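Long-range contacts in N-(5'-phosphoribosyl)anthranilate isomerase (Jonesia denitrificans, PDB 4WUI), which probably catalyses the isomerisation of N-(5-phospho-beta-D-ribosyl)anthranilate to 1-(2-carboxyphenylamino)-1-deoxy-D-ribulose 5-phosphate, the third of five steps from chorismate to L-tryptophan: residues 102-107 against 121-126; 60-65 against 86-91; 77-82 against 98-103. All blocks are in the same frame, centred on the assembly; numbering follows the deposited sequence. Where two conformers were deposited one is given.

Contact 2 comes first in the chain. It joins the end of strand 57-62 to the turn before helix 90-99 and closes a loop that contains helix 67-77. Contact 3 opens inside that loop, at 77-82, and closes beyond it, at 98-103, so the two cross. It spans the beta-alpha-beta unit of strand 81-84, helix 90-99 and strand 103-108. Contact 1 begins where contact 3 ends, sharing R102 and V103, and pairs strand 103-108 with strand 124-128 across a connection without helix. Together they tie four successive barrel strands. The backbone pairs L60 with V81 and W104 with L82 link contact 3 to the other two.

Contact 1. Residues 102-107 against 121-126; sequences RVWRAT and GEELLL
R105 and L125 pair across two neighbouring parallel strands of the (beta/alpha)8 barrel. The backbone ladder is regular here. R105 N donates to L124 O at 3.1 Å, and R105 O accepts from L126 N at 2.8 Å. Next comes T107 N on L126 O, also 2.8 Å, and the pairing runs on to D128. W104, A106, L124 and L126 point to the inside of the barrel. There L124 lays its CB over the five-membered ring of W104, 3.8 Å from the ring centroid, in a CH-pi contact. Its CD2 lies over the same face, nearer the rim. This is the tightly packed part, and L153 of the next strand touches both side chains.

R105 and E122 lie on the outer face, near helix 90-99, and both are buried. The chi1 of E122 (72°) sets CG between the backbone N and the carbonyl carbon, alongside R105 CB. R105 NE and NH2 then grip one oxygen, E122 OE2, each at 3.0 Å and from the same side of the carboxylate plane. L125 CD1 sits over the centre of the guanidinium, 3.6 Å above its plane. R105 NH1 goes elsewhere, to N114 O, and E122 OE1 takes Y120 N.

Toward R102 the contact is more open. R102 and E123 are partly exposed, G121 is exposed, and a water bridges V103 N and G121 O. R102 grips E123 side-on: R102 NE meets E123 OE1 at 3.0 Å on its syn lone pair, and NH2 meets OE2. E123 OE2 has a second donor. W104 NE1 reaches it at 2.8 Å, almost straight at 179°, from the opposite face of the carboxylate to R102 NH2.

Contact 2. Residues 60-65 against 86-91; sequences LVVATT and GQYSDD
Q87 meets A63 where the chain leaves two barrel strands, at the end that carries the active site in (beta/alpha)8 enzymes. Its CB lies 3.6 Å from A63 O. A bend at chi2 (94°) turns the amide back beside A63, with NE2 3.9 Å from A63 CB. This is packing of the side chain on the loop. The amide oxygen, Q87 OE1, is hydrogen-bonded to H85 ND1.

Y88 carries the contact. Its ring reaches toward residues 62-65. Y88 CE2 comes to 3.4 Å from A63 O. V62 crosses the Y88 side chain at about a right angle, with its CG2 3.8 Å from Y88 CE2. At the tip, Y88 OH donates to T65 O at 2.6 Å, in the carbonyl plane and on a lone pair.

S89 follows as the N-cap of helix 90-99, and its OG takes the backbone N of D92. D90 N and D91 N, in the first turn, bind one citrate; T65 OG1 binds another. Both probably come from the crystallisation liquor.

The clear polar point of the contact is thus the short bond from the Y88 hydroxyl to T65 O, to which the ring and the Q87 side chain add packing. This ties the loop after strand 57-62 to the turn before helix 90-99.

Contact 3. Residues 77-82 against 98-103; sequences TGVSVL and ARFPRV
F100 and R102 reach strand 81-84 through different torsions. F100 CG is anti to the backbone N (chi1 -171°), on the side of the carbonyl carbon, and the ring beyond it meets residues 79-82. R102 CG is anti to the carbonyl carbon, and a bend at chi3 (67°) turns NE back over V81.

The F100 ring meets mostly backbone. CZ lies 3.7 Å from V79 O, which sits at the ring edge near its plane. CE2 is 3.6 Å from S80 O, and CD2 is 4.1 Å from L82 CB.

R102 runs alongside S80 O, with its CB and CD each 3.5 Å from that oxygen. V81 CG2 then sits over the centre of the guanidinium, 3.6 Å above its plane. S80 CB is 4.0 Å from R102 NH1. The guanidinium is salt-bridged to E123 and D57, which probably fix its rotation over V81. An alanine in place of R102 would probably leave E123 and D57 without their cationic mate and open a gap over V81 CG2.

The backbones begin to pair at the same place. L82 N donates to R102 O at 3.0 Å and 171°. V103 CA then approaches L82 O at 3.3 Å, a CA-H...O contact within the parallel bridge of L82 and V103.

This is the closing end of a beta-alpha-beta crossover in the barrel. F100 follows helix 90-99 in the chain, and its ring also packs on L71, A74 and E75 of helix 67-77. On the other side of strand 81-84, V79, V81 and L82 touch strand 57-62.

Contact 1. Residues 102-107 against 121-126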
# COMPACT_ATOMS: atom_id res chain seq x y z
N ARG A 102 4.21 -11.88 -7.92
CA ARG A 102 4.45 -10.86 -6.89
C ARG A 102 3.25 -10.77 -5.98
O ARG A 102 2.20 -10.30 -6.39
CB ARG A 102 4.74 -9.50 -7.52
CG ARG A 102 5.87 -9.50 -8.54
CD ARG A 102 6.16 -8.11 -9.07
NE ARG A 102 6.70 -7.27 -8.02
CZ ARG A 102 6.84 -5.97 -8.13
NH1 ARG A 102 6.55 -5.34 -9.27
NH2 ARG A 102 7.24 -5.26 -7.10
N VAL A 103 3.40 -11.29 -4.76
CA VAL A 103 2.33 -11.30 -3.75
C VAL A 103 2.80 -10.56 -2.52
O VAL A 103 3.91 -10.79 -2.02
CB VAL A 103 1.88 -12.74 -3.42
CG1 VAL A 103 0.87 -12.76 -2.29
CG2 VAL A 103 1.34 -13.42 -4.69
N TRP A 104 1.96 -9.65 -2.03
CA TRP A 104 2.22 -8.89 -0.81
C TRP A 104 1.24 -9.35 0.27
O TRP A 104 0.06 -9.55 -0.01
CB TRP A 104 2.11 -7.40 -1.04
CG TRP A 104 3.13 -6.82 -1.96
CD1 TRP A 104 4.15 -7.45 -2.59
CD2 TRP A 104 3.23 -5.45 -2.32
NE1 TRP A 104 4.87 -6.57 -3.33
CE2 TRP A 104 4.34 -5.32 -3.18
CE3 TRP A 104 2.46 -4.33 -2.02
CZ2 TRP A 104 4.68 -4.10 -3.76
CZ3 TRP A 104 2.83 -3.13 -2.59
CH2 TRP A 104 3.91 -3.02 -3.45
N ARG A 105 1.76 -9.53 1.47
CA ARG A 105 1.04 -9.92 2.67
C ARG A 105 0.82 -8.63 3.49
O ARG A 105 1.76 -7.98 3.87
CB ARG A 105 1.85 -11.04 3.44
CG ARG A 105 1.22 -11.51 4.75
CD ARG A 105 1.80 -12.79 5.28
NE ARG A 105 3.18 -12.70 5.70
CZ ARG A 105 3.62 -12.51 6.94
NH1 ARG A 105 2.79 -12.26 7.93
NH2 ARG A 105 4.91 -12.48 7.16
N ALA A 106 -0.40 -8.20 3.72
CA ALA A 106 -0.69 -7.10 4.62
C ALA A 106 -1.16 -7.63 5.97
O ALA A 106 -1.85 -8.65 6.04
CB ALA A 106 -1.75 -6.16 4.01
N THR A 107 -0.78 -6.94 7.05
CA THR A 107 -1.22 -7.29 8.40
C THR A 107 -1.18 -6.06 9.28
O THR A 107 -0.78 -4.98 8.88
CB THR A 107 -0.33 -8.38 9.01
OG1 THR A 107 -0.92 -8.87 10.22
CG2 THR A 107 1.09 -7.89 9.28
N GLY A 121 5.86 -16.96 1.48
CA GLY A 121 6.10 -16.78 0.06
C GLY A 121 5.93 -15.36 -0.46
O GLY A 121 6.21 -15.10 -1.63
N GLU A 122 5.49 -14.44 0.38
CA GLU A 122 5.29 -13.07 -0.08
C GLU A 122 6.63 -12.39 -0.37
O GLU A 122 7.66 -12.65 0.23
CB GLU A 122 4.51 -12.29 0.95
CG GLU A 122 5.25 -11.93 2.20
CD GLU A 122 5.32 -13.01 3.27
OE1 GLU A 122 4.90 -14.18 3.09
OE2 GLU A 122 5.83 -12.66 4.36
N GLU A 123 6.57 -11.45 -1.31
CA GLU A 123 7.65 -10.58 -1.68
C GLU A 123 7.91 -9.48 -0.65
O GLU A 123 9.03 -9.00 -0.49
CB GLU A 123 7.22 -9.90 -3.01
CG GLU A 123 8.16 -8.90 -3.57
CD GLU A 123 7.58 -8.35 -4.86
OE1 GLU A 123 7.64 -9.06 -5.87
OE2 GLU A 123 7.09 -7.21 -4.89
N LEU A 124 6.83 -9.03 -0.02
CA LEU A 124 6.84 -7.84 0.81
C LEU A 124 5.71 -7.97 1.81
O LEU A 124 4.66 -8.57 1.52
CB LEU A 124 6.66 -6.64 -0.11
CG LEU A 124 6.49 -5.27 0.56
CD1 LEU A 124 7.07 -4.19 -0.33
CD2 LEU A 124 5.03 -4.96 0.89
N LEU A 125 5.92 -7.40 2.99
CA LEU A 125 4.95 -7.32 4.06
C LEU A 125 4.52 -5.86 4.28
O LEU A 125 5.38 -4.99 4.41
CB LEU A 125 5.60 -7.85 5.33
CG LEU A 125 4.80 -7.96 6.59
CD1 LEU A 125 3.63 -8.88 6.42
CD2 LEU A 125 5.70 -8.49 7.69
N LEU A 126 3.22 -5.61 4.31
CA LEU A 126 2.70 -4.29 4.62
C LEU A 126 2.22 -4.38 6.07
O LEU A 126 1.37 -5.23 6.39
CB LEU A 126 1.63 -3.91 3.62
CG LEU A 126 1.04 -2.53 3.82
CD1 LEU A 126 0.49 -2.04 2.50
CD2 LEU A 126 -0.06 -2.58 4.83
O HOH W 1 5.59 -13.23 -3.92

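Contact 2. Residues 60-65 against 86-91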
# COMPACT_ATOMS: atom_id res chain seq x y z
N LEU A 60 -3.22 -4.85 -7.26
CA LEU A 60 -4.60 -5.23 -6.97
C LEU A 60 -4.68 -5.54 -5.49
O LEU A 60 -3.97 -6.42 -5.00
CB LEU A 60 -5.03 -6.44 -7.79
CG LEU A 60 -6.39 -7.00 -7.45
CD1 LEU A 60 -7.50 -5.99 -7.80
CD2 LEU A 60 -6.65 -8.30 -8.17
N VAL A 61 -5.56 -4.82 -4.78
CA VAL A 61 -5.70 -4.98 -3.34
C VAL A 61 -7.03 -5.63 -3.03
O VAL A 61 -8.08 -5.07 -3.36
CB VAL A 61 -5.58 -3.60 -2.63
CG1 VAL A 61 -5.72 -3.75 -1.16
CG2 VAL A 61 -4.29 -2.90 -3.00
N VAL A 62 -7.01 -6.83 -2.44
CA VAL A 62 -8.21 -7.57 -2.11
C VAL A 62 -8.29 -7.86 -0.62
O VAL A 62 -7.29 -7.84 0.11
CB VAL A 62 -8.31 -8.89 -2.92
CG1 VAL A 62 -8.51 -8.60 -4.39
CG2 VAL A 62 -7.05 -9.75 -2.71
N ALA A 63 -9.50 -8.17 -0.17
CA ALA A 63 -9.77 -8.41 1.25
C ALA A 63 -10.65 -9.63 1.49
O ALA A 63 -10.37 -10.42 2.39
CB ALA A 63 -10.41 -7.18 1.88
N THR A 64 -11.73 -9.77 0.72
CA THR A 64 -12.78 -10.75 0.96
C THR A 64 -13.02 -11.65 -0.25
O THR A 64 -13.92 -12.47 -0.26
CB THR A 64 -14.11 -10.04 1.37
OG1 THR A 64 -14.43 -9.04 0.41
CG2 THR A 64 -13.96 -9.42 2.76
N THR A 65 -12.23 -11.48 -1.30
CA THR A 65 -12.37 -12.24 -2.54
C THR A 65 -11.73 -13.62 -2.35
O THR A 65 -10.58 -13.72 -1.97
CB THR A 65 -11.69 -11.48 -3.69
OG1 THR A 65 -12.26 -10.17 -3.83
CG2 THR A 65 -11.80 -12.24 -5.00
N GLY A 86 -5.32 -8.63 5.65
CA GLY A 86 -5.04 -9.52 6.76
C GLY A 86 -6.06 -10.62 7.03
O GLY A 86 -5.76 -11.56 7.78
N GLN A 87 -7.23 -10.55 6.39
CA GLN A 87 -8.21 -11.62 6.51
C GLN A 87 -7.72 -12.92 5.92
O GLN A 87 -8.21 -13.97 6.29
CB GLN A 87 -9.58 -11.26 5.84
CG GLN A 87 -10.39 -10.12 6.44
CD GLN A 87 -10.09 -8.80 5.77
OE1 GLN A 87 -8.94 -8.53 5.41
NE2 GLN A 87 -11.13 -7.98 5.60
N TYR A 88 -6.84 -12.84 4.94
CA TYR A 88 -6.42 -14.05 4.27
C TYR A 88 -5.58 -14.92 5.21
O TYR A 88 -4.72 -14.44 5.95
CB TYR A 88 -5.63 -13.71 3.00
CG TYR A 88 -6.53 -13.19 1.91
CD1 TYR A 88 -7.23 -14.08 1.10
CD2 TYR A 88 -6.72 -11.83 1.71
CE1 TYR A 88 -8.11 -13.64 0.11
CE2 TYR A 88 -7.59 -11.38 0.73
CZ TYR A 88 -8.26 -12.27 -0.07
OH TYR A 88 -9.13 -11.76 -1.03
N SER A 89 -5.80 -16.22 5.12
CA SER A 89 -5.00 -17.14 5.90
C SER A 89 -3.56 -17.21 5.39
O SER A 89 -3.25 -16.90 4.23
CB SER A 89 -5.60 -18.54 5.84
OG SER A 89 -5.46 -19.03 4.51
N ASP A 90 -2.68 -17.70 6.24
CA ASP A 90 -1.31 -17.96 5.80
C ASP A 90 -1.29 -18.90 4.61
O ASP A 90 -0.48 -18.74 3.67
CB ASP A 90 -0.49 -18.63 6.91
CG ASP A 90 -0.36 -17.80 8.18
OD1 ASP A 90 -0.55 -16.57 8.15
OD2 ASP A 90 -0.01 -18.40 9.23
N ASP A 91 -2.15 -19.92 4.64
CA ASP A 91 -2.19 -20.87 3.54
C ASP A 91 -2.56 -20.16 2.24
O ASP A 91 -2.02 -20.49 1.19
CB ASP A 91 -3.20 -21.99 3.80
CG ASP A 91 -2.77 -22.97 4.87
OD1 ASP A 91 -1.70 -22.80 5.48
OD2 ASP A 91 -3.55 -23.94 5.07

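Contact 3. Residues 77-82 against 98-103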
# COMPACT_ATOMS: atom_id res chain seq x y z
N THR A 77 -6.69 -8.39 -15.00
CA THR A 77 -6.49 -6.94 -14.96
C THR A 77 -5.10 -6.52 -15.37
O THR A 77 -4.86 -5.36 -15.67
CB THR A 77 -6.77 -6.36 -13.57
OG1 THR A 77 -5.91 -6.95 -12.59
CG2 THR A 77 -8.25 -6.53 -13.19
N GLY A 78 -4.14 -7.44 -15.36
CA GLY A 78 -2.80 -7.12 -15.78
C GLY A 78 -1.96 -6.37 -14.76
O GLY A 78 -0.92 -5.79 -15.13
N VAL A 79 -2.34 -6.39 -13.49
CA VAL A 79 -1.56 -5.73 -12.45
C VAL A 79 -0.19 -6.41 -12.27
O VAL A 79 0.02 -7.58 -12.59
CB VAL A 79 -2.29 -5.67 -11.12
CG1 VAL A 79 -3.54 -4.79 -11.20
CG2 VAL A 79 -2.59 -7.07 -10.58
N SER A 80 0.73 -5.66 -11.69
CA SER A 80 2.06 -6.16 -11.34
C SER A 80 2.02 -7.05 -10.08
O SER A 80 2.80 -7.99 -9.97
CB SER A 80 3.01 -4.97 -11.05
OG SER A 80 2.89 -3.83 -11.92
N VAL A 81 1.21 -6.67 -9.10
CA VAL A 81 1.27 -7.22 -7.75
C VAL A 81 -0.14 -7.53 -7.25
O VAL A 81 -1.06 -6.75 -7.50
CB VAL A 81 1.91 -6.21 -6.78
CG1 VAL A 81 1.90 -6.68 -5.35
CG2 VAL A 81 3.31 -5.81 -7.20
N LEU A 82 -0.27 -8.64 -6.53
CA LEU A 82 -1.48 -8.98 -5.77
C LEU A 82 -1.22 -8.76 -4.29
O LEU A 82 -0.35 -9.43 -3.72
CB LEU A 82 -1.87 -10.43 -6.05
CG LEU A 82 -3.05 -10.97 -5.24
CD1 LEU A 82 -4.33 -10.19 -5.50
CD2 LEU A 82 -3.28 -12.44 -5.56
N ALA A 98 2.64 -19.16 -4.95
CA ALA A 98 3.07 -20.19 -5.89
C ALA A 98 2.52 -19.95 -7.29
O ALA A 98 3.06 -20.50 -8.27
CB ALA A 98 2.66 -21.57 -5.40
N ARG A 99 1.46 -19.18 -7.40
CA ARG A 99 0.66 -19.06 -8.62
C ARG A 99 0.71 -17.70 -9.29
O ARG A 99 0.13 -17.53 -10.36
CB ARG A 99 -0.79 -19.46 -8.32
CG ARG A 99 -0.94 -20.95 -8.06
CD ARG A 99 -2.26 -21.31 -7.42
NE ARG A 99 -2.41 -22.75 -7.23
CZ ARG A 99 -1.81 -23.43 -6.27
NH1 ARG A 99 -1.02 -22.83 -5.39
NH2 ARG A 99 -2.01 -24.74 -6.18
N PHE A 100 1.36 -16.71 -8.68
CA PHE A 100 1.41 -15.34 -9.22
C PHE A 100 2.76 -14.77 -8.82
O PHE A 100 3.23 -15.06 -7.73
CB PHE A 100 0.25 -14.49 -8.64
CG PHE A 100 0.11 -13.15 -9.31
CD1 PHE A 100 -0.51 -13.03 -10.56
CD2 PHE A 100 0.70 -12.03 -8.76
CE1 PHE A 100 -0.57 -11.84 -11.21
CE2 PHE A 100 0.65 -10.82 -9.42
CZ PHE A 100 0.02 -10.73 -10.65
N PRO A 101 3.41 -14.00 -9.72
CA PRO A 101 4.83 -13.63 -9.51
C PRO A 101 5.13 -12.76 -8.29
O PRO A 101 6.22 -12.90 -7.70
CB PRO A 101 5.18 -12.88 -10.81
CG PRO A 101 4.33 -13.57 -11.82
CD PRO A 101 3.02 -13.75 -11.12
N ARG A 102 4.21 -11.88 -7.92
CA ARG A 102 4.45 -10.86 -6.89
C ARG A 102 3.25 -10.77 -5.98
O ARG A 102 2.20 -10.30 -6.39
CB ARG A 102 4.74 -9.50 -7.52
CG ARG A 102 5.87 -9.50 -8.54
CD ARG A 102 6.16 -8.11 -9.07
NE ARG A 102 6.70 -7.27 -8.02
CZ ARG A 102 6.84 -5.97 -8.13
NH1 ARG A 102 6.55 -5.34 -9.27
NH2 ARG A 102 7.24 -5.26 -7.10
N VAL A 103 3.40 -11.29 -4.76
CA VAL A 103 2.33 -11.30 -3.75
C VAL A 103 2.80 -10.56 -2.52
O VAL A 103 3.91 -10.79 -2.02
CB VAL A 103 1.88 -12.74 -3.42
CG1 VAL A 103 0.87 -12.76 -2.29
CG2 VAL A 103 1.34 -13.42 -4.69